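Local coordinates for protein Niban 2 (Homo sapiens, PDB 7CTP) that may help suppress apoptosis and promote melanoma cell invasion, and is represented here by its PH domain together with a large helical region, at residues 25-30 / 234-239; 32-37 / 208-213; 247-252 / 265-270. One frame throughout, in Å; residues are numbered along the deposited sequence.

Interaction 1 of 3, residues 25-30 / 234-239; sequences TEFLQF and QILSNL
With CG set anti to the backbone N (chi1 169°), Phe-27 carries its ring off helix 10-48 straight at helix 232-252, where Leu-236 and Leu-239, one turn apart, receive it. Leu-236 does most of the touching. Its CD2 methyl sits over one face of the ring, displaced toward the rim on the CD2 side, and Leu-236 CD2 comes to 3.6 Å from Phe-27 CD2. This is a CH-pi contact: Leu-236 CD2 stands 3.7 Å from the centroid of the Phe-27 ring, 16° off its normal, and the two side chains cross at about a right angle. Leu-239 comes in on a slant, with Leu-239 CD2 4.2 Å from Phe-27 CD1.

The pair of leucines forms one side of a larger core. Helix 204-218 closes on the same phenylalanine through Ile-212 and through the ring of Phe-208, whose plane is tilted about 65° to that of Phe-27, while Phe-286 of helix 260-337 packs on Leu-236. The contact is therefore one element of a multi-helix bundle, joining the long helix 10-48 to helix 232-252. All three touching residues are buried, and no hydrogen bond crosses between the segments. The contact between these two segments is apolar, so it rests on close packing and on the burial of hydrocarbon, with one methyl seated over an aromatic face.

Interaction 2 of 3, residues 32-37 / 208-213; sequences EDQYGV and FTDAIR
Gln-34 reaches from helix 10-48 to Asp-210 and Ala-211 of helix 204-218, a close helix-helix packing within the helical bundle, where the CA atoms of Gln-34 and Ala-211 approach to 6.1 Å. Ala-211, with no more than a methyl, lets the backbones come this near. From CB, which points toward the other helix, the Gln-34 chain leaves with CG anti to the carbonyl carbon and then bends at chi2 (-52°). Gln-34 CG lies against the backbone of the opposite helix, 3.8 Å from Ala-211 N, with the Ala-211 CB methyl at 4.0 Å from the same carbon. Beyond the bend, CD passes the Asp-210 methylene and Gln-34 OE1 comes to 3.7 Å from Asp-210 CB. The two side chains cross at about a right angle, and the amide and carboxylate planes stand 80° apart.

No direct hydrogen bond links the segments. A water donates to both, lying 2.9 Å from Gln-34 OE1 and 3.1 Å from Asp-210 OD2. Gln-34 OE1 also takes a hydrogen bond from Asn-534 ND2, which, with the water, gives OE1 two donors and helps to hold the amide's rotation. With an alanine here the water is likely to lose one acceptor and Asn-534 its mate, and a gap would probably open beside Ala-211.

Arg-213 is shared between Glu-537 and Asp-210. Arg-213 NH2 meets Asp-210 OD1 from above the carboxylate plane at 3.3 Å, with OD1 nearly in the guanidinium plane and the N-H...O angle a fairly straight 164°.

Interaction 3 of 3, residues 247-252 / 265-270; sequences ELKAEL and RQWIQI
Lys-249 lies across one face of the Trp-267 indole where helix 232-252 and helix 260-337, consecutive in the chain, form a splayed helical hairpin. The axes of the two segments pass 11.8 Å apart at 132°, a separation that leaves room for the indole between them. Trp-267 has CG anti to its N (chi1 169°), which sends the indole toward helix 232-252. Lys-249 starts with CG likewise opposite its own N, runs extended through chi2 and then bends at chi3 (-80°), which brings CE down onto the ring system instead of past it. Lys-249 CE rests 3.2 Å above the Trp-267 indole plane, near the rim, and approaches Trp-267 NE1 to 3.4 Å. Nearer the backbone, Lys-249 CB lies over the six-membered ring in a CH-pi contact. The aliphatic part of the lysine thus lines the face from both ends.

The far end of the indole is met by Leu-248, with Leu-248 CD2 approaching Trp-267 CH2 obliquely at 4.0 Å. One turn on, Leu-252 CD1 meets Ile-270 CG2, also at 4.0 Å, which continues the apolar seam. Leu-248 and Leu-252 also lean on Arg-12 of helix 10-48, and Ile-270 on Val-3 of helix 3-7, so the N-terminal helices pack against this hairpin as well.

Lys-249 NZ donates a hydrogen bond to Ser-137 O and another, of 2.7 Å, to a water. The same water O accepts a second, weak one from Trp-267 NE1 at 3.3 Å.

Overall arrangement
Interactions 1 and 2 share helix 10-48 and adjoin one another, their centres about 11 Å apart: Ile-235 CG2 packs on Phe-208 CE2 at 3.7 Å, so one core runs through both. Interaction 1 is wholly apolar, whereas interaction 2, with the partly exposed Asp-210, adds a bridging water, and a salt bridge within segment 208-213. Interaction 3 shares helix 232-252 with interaction 1, their centres about 22 Å apart; it lies farther from the middle of the chain and is mostly buried, combining an apolar seam with a lysine and a water beside it. Along the chain, interaction 2 nests within the loop that interaction 1 closes around the PH domain, and interaction 3 follows both.

Interaction 1 of 3, residues 25-30 / 234-239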
loop_
_atom_site.group_PDB
_atom_site.type_symbol
_atom_site.label_atom_id
_atom_site.label_comp_id
_atom_site.label_asym_id
_atom_site.label_seq_id
_atom_site.Cartn_x
_atom_site.Cartn_y
_atom_site.Cartn_z
ATOM N N THR A 25 -16.281 16.758 3.353
ATOM C CA THR A 25 -16.122 17.882 4.280
ATOM C C THR A 25 -15.616 17.408 5.635
ATOM O O THR A 25 -14.669 17.978 6.192
ATOM C CB THR A 25 -17.446 18.635 4.438
ATOM O OG1 THR A 25 -17.776 19.286 3.205
ATOM C CG2 THR A 25 -17.359 19.677 5.563
ATOM N N GLU A 26 -16.233 16.357 6.179
ATOM C CA GLU A 26 -15.802 15.852 7.478
ATOM C C GLU A 26 -14.381 15.310 7.413
ATOM O O GLU A 26 -13.559 15.598 8.295
ATOM C CB GLU A 26 -16.768 14.786 7.998
ATOM C CG GLU A 26 -16.550 14.487 9.489
ATOM C CD GLU A 26 -17.399 13.342 10.014
ATOM O OE1 GLU A 26 -17.051 12.803 11.093
ATOM O OE2 GLU A 26 -18.400 12.983 9.353
ATOM N N PHE A 27 -14.062 14.534 6.367
ATOM C CA PHE A 27 -12.691 14.054 6.217
ATOM C C PHE A 27 -11.699 15.209 6.141
ATOM O O PHE A 27 -10.619 15.160 6.743
ATOM C CB PHE A 27 -12.519 13.190 4.964
ATOM C CG PHE A 27 -11.060 12.924 4.668
ATOM C CD1 PHE A 27 -10.375 11.963 5.392
ATOM C CD2 PHE A 27 -10.351 13.717 3.769
ATOM C CE1 PHE A 27 -9.024 11.745 5.174
ATOM C CE2 PHE A 27 -8.996 13.509 3.549
ATOM C CZ PHE A 27 -8.332 12.526 4.257
ATOM N N LEU A 28 -12.010 16.224 5.337
ATOM C CA LEU A 28 -11.028 17.281 5.114
ATOM C C LEU A 28 -10.779 18.098 6.379
ATOM O O LEU A 28 -9.697 18.678 6.531
ATOM C CB LEU A 28 -11.490 18.167 3.955
ATOM C CG LEU A 28 -11.412 17.392 2.627
ATOM C CD1 LEU A 28 -12.185 18.129 1.508
ATOM C CD2 LEU A 28 -9.970 17.118 2.232
ATOM N N GLN A 29 -11.754 18.154 7.292
ATOM C CA GLN A 29 -11.507 18.766 8.599
ATOM C C GLN A 29 -10.474 17.968 9.387
ATOM O O GLN A 29 -9.557 18.546 9.982
ATOM C CB GLN A 29 -12.809 18.890 9.392
ATOM C CG GLN A 29 -13.842 19.808 8.757
ATOM C CD GLN A 29 -15.168 19.813 9.506
ATOM O OE1 GLN A 29 -15.735 18.758 9.813
ATOM N NE2 GLN A 29 -15.669 21.004 9.804
ATOM N N PHE A 30 -10.590 16.636 9.387
ATOM C CA PHE A 30 -9.539 15.810 9.987
ATOM C C PHE A 30 -8.196 16.038 9.303
ATOM O O PHE A 30 -7.148 16.088 9.964
ATOM C CB PHE A 30 -9.908 14.323 9.908
ATOM C CG PHE A 30 -10.935 13.889 10.918
ATOM C CD1 PHE A 30 -10.581 13.684 12.244
ATOM C CD2 PHE A 30 -12.247 13.653 10.534
ATOM C CE1 PHE A 30 -11.533 13.269 13.176
ATOM C CE2 PHE A 30 -13.202 13.239 11.465
ATOM C CZ PHE A 30 -12.839 13.050 12.783
ATOM N N GLN A 234 -7.933 7.700 -4.789
ATOM C CA GLN A 234 -8.493 6.351 -4.783
ATOM C C GLN A 234 -8.909 5.948 -3.375
ATOM O O GLN A 234 -9.978 5.351 -3.171
ATOM C CB GLN A 234 -7.468 5.364 -5.341
ATOM C CG GLN A 234 -7.225 5.516 -6.843
ATOM C CD GLN A 234 -6.122 4.597 -7.349
ATOM O OE1 GLN A 234 -5.030 4.561 -6.790
ATOM N NE2 GLN A 234 -6.400 3.855 -8.418
ATOM N N ILE A 235 -8.076 6.268 -2.388
ATOM C CA ILE A 235 -8.390 5.909 -1.009
ATOM C C ILE A 235 -9.612 6.672 -0.517
ATOM O O ILE A 235 -10.488 6.109 0.152
ATOM C CB ILE A 235 -7.163 6.149 -0.110
ATOM C CG1 ILE A 235 -6.054 5.149 -0.475
ATOM C CG2 ILE A 235 -7.557 6.085 1.374
ATOM C CD1 ILE A 235 -4.683 5.532 0.100
ATOM N N LEU A 236 -9.684 7.967 -0.825
ATOM C CA LEU A 236 -10.870 8.744 -0.477
ATOM C C LEU A 236 -12.115 8.182 -1.142
ATOM O O LEU A 236 -13.197 8.167 -0.541
ATOM C CB LEU A 236 -10.675 10.193 -0.897
ATOM C CG LEU A 236 -10.026 11.118 0.111
ATOM C CD1 LEU A 236 -9.959 12.494 -0.541
ATOM C CD2 LEU A 236 -10.864 11.138 1.382
ATOM N N SER A 237 -11.991 7.746 -2.397
ATOM C CA SER A 237 -13.124 7.122 -3.070
ATOM C C SER A 237 -13.533 5.834 -2.369
ATOM O O SER A 237 -14.726 5.564 -2.209
ATOM C CB SER A 237 -12.778 6.845 -4.530
ATOM O OG SER A 237 -12.376 8.039 -5.175
ATOM N N ASN A 238 -12.552 5.029 -1.944
ATOM C CA ASN A 238 -12.857 3.825 -1.178
ATOM C C ASN A 238 -13.560 4.173 0.131
ATOM O O ASN A 238 -14.477 3.461 0.559
ATOM C CB ASN A 238 -11.587 3.030 -0.873
ATOM C CG ASN A 238 -10.900 2.468 -2.116
ATOM O OD1 ASN A 238 -11.499 2.333 -3.197
ATOM N ND2 ASN A 238 -9.620 2.127 -1.960
ATOM N N LEU A 239 -13.104 5.232 0.807
ATOM C CA LEU A 239 -13.732 5.671 2.054
ATOM C C LEU A 239 -15.205 5.998 1.850
ATOM O O LEU A 239 -16.067 5.556 2.624
ATOM C CB LEU A 239 -12.992 6.892 2.593
ATOM C CG LEU A 239 -13.374 7.411 3.979
ATOM C CD1 LEU A 239 -12.891 6.446 5.066
ATOM C CD2 LEU A 239 -12.756 8.785 4.168
#

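Interaction 2 of 3, residues 32-37 / 208-213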
loop_
_atom_site.group_PDB
_atom_site.type_symbol
_atom_site.label_atom_id
_atom_site.label_comp_id
_atom_site.label_asym_id
_atom_site.label_seq_id
_atom_site.Cartn_x
_atom_site.Cartn_y
_atom_site.Cartn_z
ATOM N N GLU A 32 -7.015 18.756 7.524
ATOM C CA GLU A 32 -6.416 20.046 7.849
ATOM C C GLU A 32 -5.902 20.067 9.284
ATOM O O GLU A 32 -4.839 20.639 9.556
ATOM C CB GLU A 32 -7.414 21.183 7.613
ATOM C CG GLU A 32 -7.696 21.442 6.130
ATOM C CD GLU A 32 -8.448 22.747 5.877
ATOM O OE1 GLU A 32 -7.982 23.813 6.346
ATOM O OE2 GLU A 32 -9.488 22.702 5.184
ATOM N N ASP A 33 -6.622 19.423 10.206
ATOM C CA ASP A 33 -6.132 19.321 11.580
ATOM C C ASP A 33 -4.840 18.514 11.642
ATOM O O ASP A 33 -3.887 18.905 12.331
ATOM C CB ASP A 33 -7.195 18.694 12.481
ATOM C CG ASP A 33 -8.272 19.675 12.906
ATOM O OD1 ASP A 33 -8.106 20.895 12.680
ATOM O OD2 ASP A 33 -9.295 19.221 13.460
ATOM N N GLN A 34 -4.781 17.394 10.911
ATOM C CA GLN A 34 -3.598 16.535 10.955
ATOM C C GLN A 34 -2.390 17.190 10.297
ATOM O O GLN A 34 -1.256 16.879 10.661
ATOM C CB GLN A 34 -3.865 15.194 10.260
ATOM C CG GLN A 34 -4.677 14.175 11.063
ATOM C CD GLN A 34 -4.128 13.918 12.465
ATOM O OE1 GLN A 34 -2.961 13.568 12.633
ATOM N NE2 GLN A 34 -4.975 14.105 13.476
ATOM N N TYR A 35 -2.607 18.069 9.315
ATOM C CA TYR A 35 -1.502 18.512 8.472
ATOM C C TYR A 35 -0.411 19.187 9.295
ATOM O O TYR A 35 0.778 18.873 9.152
ATOM C CB TYR A 35 -1.998 19.457 7.382
ATOM C CG TYR A 35 -0.986 19.607 6.268
ATOM C CD1 TYR A 35 -0.948 18.708 5.212
ATOM C CD2 TYR A 35 -0.033 20.620 6.303
ATOM C CE1 TYR A 35 -0.011 18.831 4.197
ATOM C CE2 TYR A 35 0.909 20.746 5.304
ATOM C CZ TYR A 35 0.910 19.855 4.252
ATOM O OH TYR A 35 1.849 19.986 3.253
ATOM N N GLY A 36 -0.796 20.108 10.178
ATOM C CA GLY A 36 0.207 20.811 10.957
ATOM C C GLY A 36 0.904 19.925 11.973
ATOM O O GLY A 36 2.053 20.186 12.345
ATOM N N VAL A 37 0.217 18.888 12.448
ATOM C CA VAL A 37 0.842 17.942 13.366
ATOM C C VAL A 37 1.905 17.137 12.632
ATOM O O VAL A 37 3.029 16.963 13.117
ATOM C CB VAL A 37 -0.222 17.026 14.003
ATOM C CG1 VAL A 37 0.444 15.926 14.845
ATOM C CG2 VAL A 37 -1.224 17.831 14.843
ATOM N N PHE A 208 -2.238 12.486 5.506
ATOM C CA PHE A 208 -3.376 11.857 4.847
ATOM C C PHE A 208 -3.755 10.548 5.529
ATOM O O PHE A 208 -4.930 10.314 5.841
ATOM C CB PHE A 208 -3.072 11.631 3.369
ATOM C CG PHE A 208 -4.219 11.028 2.623
ATOM C CD1 PHE A 208 -5.253 11.821 2.150
ATOM C CD2 PHE A 208 -4.285 9.660 2.435
ATOM C CE1 PHE A 208 -6.328 11.249 1.471
ATOM C CE2 PHE A 208 -5.360 9.089 1.773
ATOM C CZ PHE A 208 -6.377 9.886 1.291
ATOM N N THR A 209 -2.781 9.667 5.759
ATOM C CA THR A 209 -3.153 8.353 6.274
ATOM C C THR A 209 -3.622 8.434 7.724
ATOM O O THR A 209 -4.523 7.691 8.129
ATOM C CB THR A 209 -1.997 7.372 6.108
ATOM O OG1 THR A 209 -0.852 7.872 6.802
ATOM C CG2 THR A 209 -1.647 7.234 4.647
ATOM N N ASP A 210 -3.039 9.339 8.520
ATOM C CA ASP A 210 -3.551 9.560 9.869
ATOM C C ASP A 210 -4.951 10.157 9.839
ATOM O O ASP A 210 -5.799 9.792 10.656
ATOM C CB ASP A 210 -2.608 10.461 10.672
ATOM C CG ASP A 210 -1.340 9.743 11.114
ATOM O OD1 ASP A 210 -1.387 8.513 11.330
ATOM O OD2 ASP A 210 -0.292 10.416 11.235
ATOM N N ALA A 211 -5.224 11.076 8.907
ATOM C CA ALA A 211 -6.569 11.636 8.830
ATOM C C ALA A 211 -7.585 10.565 8.455
ATOM O O ALA A 211 -8.720 10.575 8.951
ATOM C CB ALA A 211 -6.620 12.791 7.828
ATOM N N ILE A 212 -7.201 9.651 7.555
ATOM C CA ILE A 212 -8.093 8.557 7.179
ATOM C C ILE A 212 -8.419 7.722 8.402
ATOM O O ILE A 212 -9.577 7.366 8.648
ATOM C CB ILE A 212 -7.457 7.696 6.071
ATOM C CG1 ILE A 212 -7.512 8.422 4.719
ATOM C CG2 ILE A 212 -8.161 6.331 5.988
ATOM C CD1 ILE A 212 -8.904 8.388 4.054
ATOM N N ARG A 213 -7.389 7.398 9.189
ATOM C CA ARG A 213 -7.597 6.559 10.363
ATOM C C ARG A 213 -8.474 7.265 11.389
ATOM O O ARG A 213 -9.380 6.650 11.966
ATOM C CB ARG A 213 -6.254 6.166 10.978
ATOM C CG ARG A 213 -6.396 5.273 12.215
ATOM C CD ARG A 213 -5.041 4.864 12.780
ATOM N NE ARG A 213 -4.132 6.002 12.921
ATOM C CZ ARG A 213 -4.190 6.909 13.891
ATOM N NH1 ARG A 213 -5.122 6.829 14.830
ATOM N NH2 ARG A 213 -3.305 7.898 13.921
HETATM O O HOH W 1 -0.378 13.535 11.380
#

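Interaction 3 of 3, residues 247-252 / 265-270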
loop_
_atom_site.group_PDB
_atom_site.type_symbol
_atom_site.label_atom_id
_atom_site.label_comp_id
_atom_site.label_asym_id
_atom_site.label_seq_id
_atom_site.Cartn_x
_atom_site.Cartn_y
_atom_site.Cartn_z
ATOM N N GLU A 247 -26.352 1.608 2.244
ATOM C CA GLU A 247 -27.692 2.160 2.076
ATOM C C GLU A 247 -28.058 2.257 0.595
ATOM O O GLU A 247 -29.222 2.086 0.232
ATOM C CB GLU A 247 -27.814 3.512 2.787
ATOM C CG GLU A 247 -27.062 4.618 2.123
ATOM C CD GLU A 247 -27.005 5.920 2.929
ATOM O OE1 GLU A 247 -28.032 6.638 2.968
ATOM O OE2 GLU A 247 -25.926 6.249 3.479
ATOM N N LEU A 248 -27.075 2.503 -0.284
ATOM C CA LEU A 248 -27.381 2.515 -1.713
ATOM C C LEU A 248 -27.794 1.130 -2.186
ATOM O O LEU A 248 -28.732 0.990 -2.981
ATOM C CB LEU A 248 -26.190 3.032 -2.523
ATOM C CG LEU A 248 -26.438 3.373 -3.991
ATOM C CD1 LEU A 248 -27.382 4.566 -4.119
ATOM C CD2 LEU A 248 -25.121 3.637 -4.718
ATOM N N LYS A 249 -27.104 0.096 -1.705
ATOM C CA LYS A 249 -27.480 -1.277 -2.018
ATOM C C LYS A 249 -28.850 -1.620 -1.442
ATOM O O LYS A 249 -29.663 -2.277 -2.104
ATOM C CB LYS A 249 -26.410 -2.225 -1.478
ATOM C CG LYS A 249 -26.463 -3.642 -2.018
ATOM C CD LYS A 249 -25.294 -4.452 -1.466
ATOM C CE LYS A 249 -23.998 -4.188 -2.223
ATOM N NZ LYS A 249 -22.891 -5.098 -1.775
ATOM N N ALA A 250 -29.119 -1.179 -0.210
ATOM C CA ALA A 250 -30.417 -1.439 0.410
ATOM C C ALA A 250 -31.547 -0.794 -0.381
ATOM O O ALA A 250 -32.660 -1.332 -0.443
ATOM C CB ALA A 250 -30.421 -0.947 1.859
ATOM N N GLU A 251 -31.281 0.355 -1.001
ATOM C CA GLU A 251 -32.327 1.073 -1.721
ATOM C C GLU A 251 -32.511 0.532 -3.136
ATOM O O GLU A 251 -33.642 0.314 -3.585
ATOM C CB GLU A 251 -31.997 2.565 -1.759
ATOM C CG GLU A 251 -33.039 3.413 -2.476
ATOM C CD GLU A 251 -32.976 4.865 -2.061
ATOM O OE1 GLU A 251 -31.850 5.386 -1.913
ATOM O OE2 GLU A 251 -34.047 5.486 -1.885
ATOM N N LEU A 252 -31.409 0.305 -3.850
ATOM C CA LEU A 252 -31.489 -0.083 -5.253
ATOM C C LEU A 252 -31.628 -1.585 -5.458
ATOM O O LEU A 252 -32.209 -2.012 -6.466
ATOM C CB LEU A 252 -30.248 0.407 -5.999
ATOM C CG LEU A 252 -30.159 1.923 -6.155
ATOM C CD1 LEU A 252 -28.973 2.284 -7.031
ATOM C CD2 LEU A 252 -31.442 2.487 -6.754
ATOM N N ARG A 265 -24.647 -8.725 -11.383
ATOM C CA ARG A 265 -23.928 -8.001 -12.430
ATOM C C ARG A 265 -24.435 -6.566 -12.569
ATOM O O ARG A 265 -23.648 -5.643 -12.814
ATOM C CB ARG A 265 -24.051 -8.745 -13.758
ATOM C CG ARG A 265 -23.190 -8.169 -14.875
ATOM C CD ARG A 265 -23.936 -8.148 -16.202
ATOM N NE ARG A 265 -24.905 -7.055 -16.248
ATOM C CZ ARG A 265 -25.276 -6.426 -17.359
ATOM N NH1 ARG A 265 -26.163 -5.445 -17.306
ATOM N NH2 ARG A 265 -24.752 -6.765 -18.523
ATOM N N GLN A 266 -25.746 -6.362 -12.425
ATOM C CA GLN A 266 -26.278 -5.006 -12.478
ATOM C C GLN A 266 -25.734 -4.165 -11.336
ATOM O O GLN A 266 -25.408 -2.985 -11.522
ATOM C CB GLN A 266 -27.802 -5.034 -12.443
ATOM C CG GLN A 266 -28.394 -5.642 -13.680
ATOM C CD GLN A 266 -29.877 -5.847 -13.548
ATOM O OE1 GLN A 266 -30.389 -6.932 -13.814
ATOM N NE2 GLN A 266 -30.578 -4.805 -13.125
ATOM N N TRP A 267 -25.615 -4.751 -10.141
ATOM C CA TRP A 267 -25.077 -3.975 -9.029
ATOM C C TRP A 267 -23.623 -3.582 -9.289
ATOM O O TRP A 267 -23.208 -2.459 -8.970
ATOM C CB TRP A 267 -25.194 -4.732 -7.705
ATOM C CG TRP A 267 -24.394 -4.019 -6.673
ATOM C CD1 TRP A 267 -23.183 -4.395 -6.167
ATOM C CD2 TRP A 267 -24.690 -2.744 -6.101
ATOM N NE1 TRP A 267 -22.722 -3.447 -5.289
ATOM C CE2 TRP A 267 -23.628 -2.421 -5.227
ATOM C CE3 TRP A 267 -25.758 -1.851 -6.226
ATOM C CZ2 TRP A 267 -23.604 -1.241 -4.478
ATOM C CZ3 TRP A 267 -25.735 -0.674 -5.475
ATOM C CH2 TRP A 267 -24.663 -0.380 -4.616
ATOM N N ILE A 268 -22.839 -4.492 -9.879
ATOM C CA ILE A 268 -21.446 -4.179 -10.201
ATOM C C ILE A 268 -21.374 -2.993 -11.154
ATOM O O ILE A 268 -20.522 -2.107 -11.006
ATOM C CB ILE A 268 -20.739 -5.422 -10.779
ATOM C CG1 ILE A 268 -20.520 -6.468 -9.680
ATOM C CG2 ILE A 268 -19.406 -5.020 -11.433
ATOM C CD1 ILE A 268 -20.391 -7.896 -10.203
ATOM N N GLN A 269 -22.274 -2.951 -12.140
ATOM C CA GLN A 269 -22.294 -1.837 -13.085
ATOM C C GLN A 269 -22.659 -0.528 -12.392
ATOM O O GLN A 269 -22.047 0.517 -12.653
ATOM C CB GLN A 269 -23.271 -2.142 -14.222
ATOM C CG GLN A 269 -23.214 -1.144 -15.370
ATOM C CD GLN A 269 -23.895 -1.662 -16.624
ATOM O OE1 GLN A 269 -24.671 -2.621 -16.576
ATOM N NE2 GLN A 269 -23.603 -1.030 -17.756
ATOM N N ILE A 270 -23.665 -0.566 -11.514
ATOM C CA ILE A 270 -24.059 0.621 -10.754
ATOM C C ILE A 270 -22.921 1.087 -9.854
ATOM O O ILE A 270 -22.618 2.283 -9.779
ATOM C CB ILE A 270 -25.327 0.331 -9.934
ATOM C CG1 ILE A 270 -26.525 0.131 -10.863
ATOM C CG2 ILE A 270 -25.581 1.473 -8.918
ATOM C CD1 ILE A 270 -27.711 -0.527 -10.190
HETATM O O HOH W 2 -20.837 -5.495 -3.486
#